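Geranylgeranyl pyrophosphate synthase (Corynebacterium glutamicum, PDB 3LMD) probably joins isopentenyl diphosphate units to an allylic diphosphate to build long-chain prenyl diphosphates, with magnesium as cofactor. Local coordinates at residues T174-E179 against N194-K199; L84-F88 against L331-K337. All blocks are in the same frame, centred on the assembly; numbering follows the deposited sequence. Where two conformers were deposited one is given.

Contact 1. Residues T174-E179 against N194-K199; sequences TGQMRE and NVIREK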
ATOM      1  N   THR A 174       7.140   1.916  -9.156  1.00 24.30           N
ATOM      2  CA  THR A 174       8.400   2.395  -9.750  1.00 24.70           C
ATOM      3  C   THR A 174       8.065   3.459 -10.806  1.00 25.72           C
ATOM      4  O   THR A 174       8.714   4.496 -10.862  1.00 22.48           O
ATOM      5  CB  THR A 174       9.232   1.239 -10.350  1.00 28.37           C
ATOM      6  OG1 THR A 174       9.592   0.337  -9.298  1.00 24.91           O
ATOM      7  CG2 THR A 174      10.521   1.742 -11.073  1.00 24.37           C
ATOM      8  N   GLY A 175       7.044   3.212 -11.626  1.00 23.67           N
ATOM      9  CA  GLY A 175       6.628   4.194 -12.644  1.00 22.39           C
ATOM     10  C   GLY A 175       6.195   5.512 -12.041  1.00 24.48           C
ATOM     11  O   GLY A 175       6.548   6.587 -12.550  1.00 26.34           O
ATOM     12  N   GLN A 176       5.400   5.465 -10.969  1.00 24.23           N
ATOM     13  CA  GLN A 176       5.001   6.705 -10.274  1.00 27.07           C
ATOM     14  C   GLN A 176       6.232   7.454  -9.721  1.00 28.42           C
ATOM     15  O   GLN A 176       6.330   8.678  -9.814  1.00 28.64           O
ATOM     16  CB  GLN A 176       4.029   6.384  -9.111  1.00 28.59           C
ATOM     17  CG  GLN A 176       2.723   5.699  -9.555  1.00 38.89           C
ATOM     18  CD  GLN A 176       1.844   5.223  -8.367  1.00 49.96           C
ATOM     19  OE1 GLN A 176       2.098   4.181  -7.757  1.00 39.32           O
ATOM     20  NE2 GLN A 176       0.811   5.987  -8.053  1.00 42.36           N
ATOM     21  N   MET A 177       7.156   6.729  -9.112  1.00 23.60           N
ATOM     22  CA  MET A 177       8.387   7.364  -8.560  1.00 22.78           C
ATOM     23  C   MET A 177       9.227   7.939  -9.698  1.00 28.15           C
ATOM     24  O   MET A 177       9.773   9.023  -9.583  1.00 31.35           O
ATOM     25  CB  MET A 177       9.239   6.334  -7.771  1.00 26.23           C
ATOM     26  CG  MET A 177      10.408   6.984  -6.985  1.00 34.34           C
ATOM     27  SD  MET A 177       9.845   7.997  -5.548  1.00 28.06           S
ATOM     28  CE  MET A 177       9.768   6.688  -4.356  1.00 35.17           C
ATOM     29  N   ARG A 178       9.324   7.196 -10.797  1.00 24.13           N
ATOM     30  CA  ARG A 178      10.080   7.657 -11.973  1.00 27.38           C
ATOM     31  C   ARG A 178       9.497   8.959 -12.520  1.00 28.97           C
ATOM     32  O   ARG A 178      10.214   9.916 -12.842  1.00 31.24           O
ATOM     33  CB  ARG A 178      10.082   6.573 -13.076  1.00 25.83           C
ATOM     34  CG  ARG A 178      11.002   6.913 -14.284  1.00 26.64           C
ATOM     35  CD  ARG A 178      10.868   5.873 -15.404  1.00 25.39           C
ATOM     36  NE  ARG A 178      11.214   4.500 -15.010  1.00 27.41           N
ATOM     37  CZ  ARG A 178      12.454   4.005 -15.067  1.00 33.75           C
ATOM     38  NH1 ARG A 178      13.478   4.786 -15.438  1.00 32.37           N
ATOM     39  NH2 ARG A 178      12.686   2.755 -14.712  1.00 28.48           N
ATOM     40  N   GLU A 179       8.185   9.005 -12.628  1.00 28.21           N
ATOM     41  CA  GLU A 179       7.553  10.231 -13.091  1.00 33.98           C
ATOM     42  C   GLU A 179       7.791  11.386 -12.104  1.00 38.19           C
ATOM     43  O   GLU A 179       8.026  12.530 -12.519  1.00 37.15           O
ATOM     44  CB  GLU A 179       6.054  10.012 -13.274  1.00 31.37           C
ATOM     45  CG  GLU A 179       5.320  11.260 -13.773  1.00 41.05           C
ATOM     46  CD  GLU A 179       3.840  11.003 -13.906  1.00 54.29           C
ATOM     47  OE1 GLU A 179       3.266  10.376 -12.987  1.00 54.04           O
ATOM     48  OE2 GLU A 179       3.259  11.407 -14.932  1.00 54.27           O
ATOM     49  N   ASN A 194       9.502   4.605 -20.492  1.00 25.03           N
ATOM     50  CA  ASN A 194       9.587   3.823 -19.244  1.00 26.97           C
ATOM     51  C   ASN A 194       8.465   4.164 -18.289  1.00 27.14           C
ATOM     52  O   ASN A 194       7.881   3.284 -17.675  1.00 25.12           O
ATOM     53  CB  ASN A 194      10.924   4.070 -18.532  1.00 29.29           C
ATOM     54  CG  ASN A 194      12.093   3.435 -19.248  1.00 39.74           C
ATOM     55  OD1 ASN A 194      11.934   2.453 -19.939  1.00 41.45           O
ATOM     56  ND2 ASN A 194      13.267   4.003 -19.089  1.00 36.57           N
ATOM     57  N   VAL A 195       8.172   5.457 -18.143  1.00 25.66           N
ATOM     58  CA  VAL A 195       7.052   5.859 -17.312  1.00 29.17           C
ATOM     59  C   VAL A 195       5.731   5.212 -17.745  1.00 28.43           C
ATOM     60  O   VAL A 195       5.021   4.658 -16.901  1.00 25.06           O
ATOM     61  CB  VAL A 195       6.902   7.378 -17.222  1.00 25.89           C
ATOM     62  CG1 VAL A 195       5.577   7.718 -16.510  1.00 27.28           C
ATOM     63  CG2 VAL A 195       8.107   7.978 -16.446  1.00 26.94           C
ATOM     64  N   ILE A 196       5.400   5.266 -19.039  1.00 23.23           N
ATOM     65  CA  ILE A 196       4.136   4.679 -19.513  0.50 23.39           C
ATOM     66  C   ILE A 196       4.123   3.156 -19.370  1.00 23.99           C
ATOM     67  O   ILE A 196       3.136   2.590 -18.913  1.00 25.39           O
ATOM     68  CB  ILE A 196       3.821   5.055 -20.970  0.50 27.64           C
ATOM     69  CG1 ILE A 196       3.846   6.573 -21.137  0.50 26.49           C
ATOM     70  CG2 ILE A 196       2.459   4.465 -21.394  0.50 24.56           C
ATOM     71  CD1 ILE A 196       2.968   7.293 -20.185  0.50 29.03           C
ATOM     72  N   ARG A 197       5.218   2.506 -19.730  1.00 23.96           N
ATOM     73  CA  ARG A 197       5.307   1.035 -19.577  1.00 22.35           C
ATOM     74  C   ARG A 197       5.020   0.627 -18.122  1.00 28.56           C
ATOM     75  O   ARG A 197       4.285  -0.338 -17.863  1.00 28.15           O
ATOM     76  CB  ARG A 197       6.695   0.534 -19.980  1.00 25.54           C
ATOM     77  CG  ARG A 197       6.866  -0.986 -19.906  1.00 31.65           C
ATOM     78  CD  ARG A 197       8.314  -1.421 -20.299  1.00 40.45           C
ATOM     79  NE  ARG A 197       9.321  -0.617 -19.599  1.00 44.28           N
ATOM     80  CZ  ARG A 197       9.736  -0.837 -18.353  1.00 49.15           C
ATOM     81  NH1 ARG A 197       9.242  -1.859 -17.653  1.00 45.24           N
ATOM     82  NH2 ARG A 197      10.641  -0.026 -17.801  1.00 42.18           N
ATOM     83  N   GLU A 198       5.613   1.351 -17.167  1.00 26.14           N
ATOM     84  CA  GLU A 198       5.463   1.018 -15.737  1.00 27.18           C
ATOM     85  C   GLU A 198       4.152   1.466 -15.108  1.00 31.91           C
ATOM     86  O   GLU A 198       3.492   0.693 -14.413  1.00 33.13           O
ATOM     87  CB  GLU A 198       6.635   1.580 -14.919  1.00 26.49           C
ATOM     88  CG  GLU A 198       7.960   0.929 -15.325  1.00 28.26           C
ATOM     89  CD  GLU A 198       9.164   1.721 -14.836  1.00 34.26           C
ATOM     90  OE1 GLU A 198       8.998   2.895 -14.470  1.00 28.10           O
ATOM     91  OE2 GLU A 198      10.279   1.176 -14.858  1.00 36.90           O
ATOM     92  N   LYS A 199       3.775   2.713 -15.344  1.00 25.57           N
ATOM     93  CA  LYS A 199       2.553   3.257 -14.758  1.00 31.76           C
ATOM     94  C   LYS A 199       1.290   2.694 -15.352  1.00 35.75           C
ATOM     95  O   LYS A 199       0.267   2.601 -14.650  1.00 35.46           O
ATOM     96  CB  LYS A 199       2.472   4.785 -14.945  1.00 33.53           C
ATOM     97  CG  LYS A 199       3.286   5.608 -13.983  1.00 35.10           C
ATOM     98  CD  LYS A 199       2.790   7.090 -13.970  1.00 37.41           C
ATOM     99  CE  LYS A 199       1.437   7.279 -13.279  1.00 45.39           C
ATOM    100  NZ  LYS A 199       1.068   8.760 -13.236  1.00 45.95           N
TER
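Two salt bridges fasten residues 174-179 to residues 194-199. Arg178 takes the Glu198 carboxylate side-on: NE donates to OE1 of Glu198 at 2.8 Å with an N-H...O angle of 167°, and NH2 of Arg178 reaches OE2 of Glu198 at 2.9 Å on its syn lone pair. The bend at chi3 (-60°) turns the guanidinium out of the line of its otherwise extended chain and across the carboxylate. Arg178 thus occupies both oxygens of this buried acid, and a weak bond from NH2 of Arg197 gives OE2 a second partner. NZ of Lys199 donates to OE1 of the exposed Glu179 at 2.7 Å.

Van der Waals contacts fill in between. CB of Asn194 lies over one face of the guanidinium, toward its rim, and CG2 of Val195 touches CD of Arg178 at 3.6 Å. Gly175 and Glu198 bring their CA atoms within 4.6 Å; with no side chain on Gly175, CB of Glu198 and CG of Lys199 lie against its backbone.

Gln176 NE2 bonds to OD1 of Asp115, a calcium ligand of this protein, although this chain binds no metal in the model. The segment axes, 7.9 Å apart and roughly antiparallel at 149°, belong to the all-helical prenyl synthase fold.

Contact 2. Residues L84-F88 against L331-K337; sequences LASEF and LPDSTVK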
ATOM      1  N   LEU A  84     -11.926 -11.204 -21.287  1.00 27.81           N
ATOM      2  CA  LEU A  84     -11.614 -11.596 -22.671  1.00 27.96           C
ATOM      3  C   LEU A  84     -10.461 -12.568 -22.728  1.00 28.81           C
ATOM      4  O   LEU A  84     -10.529 -13.603 -23.428  1.00 28.69           O
ATOM      5  CB  LEU A  84     -11.357 -10.348 -23.542  1.00 25.16           C
ATOM      6  CG  LEU A  84     -12.580  -9.441 -23.713  1.00 30.42           C
ATOM      7  CD1 LEU A  84     -12.198  -8.133 -24.401  1.00 28.03           C
ATOM      8  CD2 LEU A  84     -13.606 -10.194 -24.555  1.00 33.54           C
ATOM      9  N   ALA A  85      -9.383 -12.267 -21.995  1.00 24.89           N
ATOM     10  CA  ALA A  85      -8.245 -13.165 -21.958  1.00 25.01           C
ATOM     11  C   ALA A  85      -8.646 -14.549 -21.470  1.00 29.33           C
ATOM     12  O   ALA A  85      -8.095 -15.545 -21.927  1.00 30.73           O
ATOM     13  CB  ALA A  85      -7.115 -12.608 -21.029  1.00 24.55           C
ATOM     14  N   SER A  86      -9.563 -14.619 -20.505  1.00 25.93           N
ATOM     15  CA  SER A  86      -9.963 -15.920 -19.962  1.00 25.96           C
ATOM     16  C   SER A  86     -10.673 -16.772 -21.023  1.00 29.46           C
ATOM     17  O   SER A  86     -10.725 -17.980 -20.911  1.00 29.92           O
ATOM     18  CB  SER A  86     -10.857 -15.778 -18.717  1.00 29.48           C
ATOM     19  OG  SER A  86     -12.204 -15.488 -19.082  1.00 29.12           O
ATOM     20  N   GLU A  87     -11.181 -16.144 -22.065  1.00 28.29           N
ATOM     21  CA  GLU A  87     -11.891 -16.896 -23.120  1.00 33.01           C
ATOM     22  C   GLU A  87     -10.959 -17.875 -23.819  1.00 40.78           C
ATOM     23  O   GLU A  87     -11.426 -18.768 -24.528  1.00 35.98           O
ATOM     24  CB  GLU A  87     -12.538 -15.949 -24.137  1.00 29.54           C
ATOM     25  CG  GLU A  87     -13.728 -15.198 -23.563  1.00 34.43           C
ATOM     26  CD  GLU A  87     -14.972 -16.111 -23.390  1.00 45.81           C
ATOM     27  OE1 GLU A  87     -14.927 -17.280 -23.809  1.00 45.77           O
ATOM     28  OE2 GLU A  87     -16.000 -15.647 -22.875  1.00 52.20           O
ATOM     29  N   PHE A  88      -9.649 -17.738 -23.592  1.00 32.64           N
ATOM     30  CA  PHE A  88      -8.682 -18.622 -24.230  1.00 33.74           C
ATOM     31  C   PHE A  88      -8.333 -19.848 -23.403  1.00 33.26           C
ATOM     32  O   PHE A  88      -7.537 -20.665 -23.837  1.00 36.16           O
ATOM     33  CB  PHE A  88      -7.392 -17.869 -24.645  1.00 34.76           C
ATOM     34  CG  PHE A  88      -7.603 -16.888 -25.759  1.00 34.74           C
ATOM     35  CD1 PHE A  88      -7.550 -17.294 -27.086  1.00 34.89           C
ATOM     36  CD2 PHE A  88      -7.908 -15.556 -25.476  1.00 26.94           C
ATOM     37  CE1 PHE A  88      -7.771 -16.372 -28.120  1.00 30.96           C
ATOM     38  CE2 PHE A  88      -8.121 -14.637 -26.460  1.00 25.99           C
ATOM     39  CZ  PHE A  88      -8.064 -15.038 -27.822  1.00 33.84           C
ATOM     40  N   LEU A 331      -2.090 -16.598 -30.807  1.00 31.63           N
ATOM     41  CA  LEU A 331      -3.361 -17.058 -30.254  1.00 32.84           C
ATOM     42  C   LEU A 331      -4.201 -17.642 -31.381  1.00 34.96           C
ATOM     43  O   LEU A 331      -4.089 -17.210 -32.547  1.00 35.07           O
ATOM     44  CB  LEU A 331      -4.147 -15.873 -29.634  1.00 30.59           C
ATOM     45  CG  LEU A 331      -3.460 -15.196 -28.444  1.00 32.61           C
ATOM     46  CD1 LEU A 331      -4.222 -13.917 -28.025  1.00 27.89           C
ATOM     47  CD2 LEU A 331      -3.339 -16.165 -27.265  1.00 29.57           C
ATOM     48  N   PRO A 332      -5.075 -18.590 -31.028  1.00 38.15           N
ATOM     49  CA  PRO A 332      -5.971 -19.181 -32.007  1.00 41.01           C
ATOM     50  C   PRO A 332      -7.004 -18.196 -32.510  1.00 44.52           C
ATOM     51  O   PRO A 332      -7.547 -17.353 -31.758  1.00 37.40           O
ATOM     52  CB  PRO A 332      -6.652 -20.320 -31.231  1.00 45.13           C
ATOM     53  CG  PRO A 332      -6.589 -19.927 -29.836  1.00 45.14           C
ATOM     54  CD  PRO A 332      -5.230 -19.208 -29.702  1.00 39.04           C
ATOM     55  N   ASP A 333      -7.285 -18.326 -33.792  1.00 33.69           N
ATOM     56  CA  ASP A 333      -8.253 -17.511 -34.460  1.00 37.34           C
ATOM     57  C   ASP A 333      -9.615 -17.703 -33.788  1.00 39.11           C
ATOM     58  O   ASP A 333      -9.973 -18.827 -33.397  1.00 36.31           O
ATOM     59  CB  ASP A 333      -8.241 -17.897 -35.940  1.00 44.46           C
ATOM     60  CG  ASP A 333      -6.796 -17.958 -36.505  1.00 55.84           C
ATOM     61  OD1 ASP A 333      -5.835 -17.597 -35.767  1.00 50.31           O
ATOM     62  OD2 ASP A 333      -6.610 -18.360 -37.671  1.00 39.97           O
ATOM     63  N   SER A 334     -10.337 -16.601 -33.601  1.00 32.80           N
ATOM     64  CA  SER A 334     -11.606 -16.618 -32.867  1.00 35.37           C
ATOM     65  C   SER A 334     -12.161 -15.222 -32.850  1.00 40.86           C
ATOM     66  O   SER A 334     -11.456 -14.245 -33.132  1.00 35.31           O
ATOM     67  CB  SER A 334     -11.418 -17.096 -31.424  1.00 41.27           C
ATOM     68  OG  SER A 334     -10.585 -16.180 -30.699  1.00 38.02           O
ATOM     69  N   THR A 335     -13.430 -15.096 -32.516  1.00 29.72           N
ATOM     70  CA  THR A 335     -14.053 -13.807 -32.416  1.00 32.65           C
ATOM     71  C   THR A 335     -13.470 -13.038 -31.259  1.00 27.40           C
ATOM     72  O   THR A 335     -13.467 -11.845 -31.272  1.00 32.38           O
ATOM     73  CB  THR A 335     -15.555 -13.875 -32.191  1.00 38.14           C
ATOM     74  OG1 THR A 335     -15.834 -14.687 -31.068  1.00 59.81           O
ATOM     75  CG2 THR A 335     -16.230 -14.413 -33.371  1.00 24.36           C
ATOM     76  N   VAL A 336     -13.000 -13.736 -30.250  1.00 28.35           N
ATOM     77  CA  VAL A 336     -12.395 -13.004 -29.123  1.00 32.80           C
ATOM     78  C   VAL A 336     -11.058 -12.442 -29.593  1.00 32.49           C
ATOM     79  O   VAL A 336     -10.732 -11.300 -29.311  1.00 32.18           O
ATOM     80  CB  VAL A 336     -12.216 -13.870 -27.886  1.00 31.70           C
ATOM     81  CG1 VAL A 336     -11.488 -13.066 -26.740  1.00 31.01           C
ATOM     82  CG2 VAL A 336     -13.589 -14.314 -27.383  1.00 38.51           C
ATOM     83  N   LYS A 337     -10.281 -13.241 -30.322  1.00 26.92           N
ATOM     84  CA  LYS A 337      -9.031 -12.696 -30.881  1.00 28.49           C
ATOM     85  C   LYS A 337      -9.281 -11.430 -31.684  1.00 32.18           C
ATOM     86  O   LYS A 337      -8.537 -10.444 -31.560  1.00 28.32           O
ATOM     87  CB  LYS A 337      -8.308 -13.743 -31.739  1.00 33.66           C
ATOM     88  CG  LYS A 337      -7.032 -13.242 -32.421  1.00 30.38           C
ATOM     89  CD  LYS A 337      -6.141 -14.413 -32.869  1.00 31.00           C
ATOM     90  CE  LYS A 337      -5.408 -14.071 -34.177  1.00 34.00           C
ATOM     91  NZ  LYS A 337      -4.432 -15.170 -34.522  1.00 35.18           N
TER
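An N-capped helix start packs here against residues 84-88, from the C-terminal part of helix 77-86: Phe88, the last residue of that segment, enters the bend formed by residues 331-337 as helix 335-349 begins. The ring is met from several directions. CD1 of Leu331 sits over one face, 4.0 Å above the plane and toward the rim, while O of Pro332 approaches the edge, in plane, 3.8 Å from CE1 of Phe88. CG of Pro332 touches CD1 of Phe88 at 3.9 Å.

Ser334 is the N-cap residue. Its OG, held between the backbone N and the carbonyl carbon (chi1 64°), accepts from N of Lys337 at 3.0 Å with an angle of 166°; this fixes the first turn, whose Lys337 N and CB lie near CZ of the ring. Lys337 ties the preceding loop down as well, since its NZ bonds to O of Leu331 and pairs with Asp333.

Val336 sets its two methyls against Leu84, Phe88 and Glu87. CG1, anti to the backbone N, comes 3.5 Å from O of Leu84 and 3.7 Å from CE2 of Phe88, whereas CG2 rests 3.8 Å from CB of Glu87. Leu225 of helix 219-246 and Leu340 of helix 335-349 also touch Phe88, and Leu36 of helix 34-55 packs on Val336.

From the N terminus the chain first reaches 84-88, toward the C-terminal end of helix 77-86; this segment waits 242 residues for its partner, 331-337. Within that long loop, helix 159-181 turns back through a short connection into helix 188-214, and contact 1 closes a loop of only 14 residues between 174-179 and 194-199. Contact 1 is therefore local and lies wholly within contact 2's span, without crossing it. Contact 2 ties an early helix to the C-terminal helix 335-349. The centres are 29 Å apart, on opposite sides of the chain's centre, and the nearest atoms are about 17 Å apart. The second subunit packs on helix 159-181 at contact 1 but does not touch contact 2.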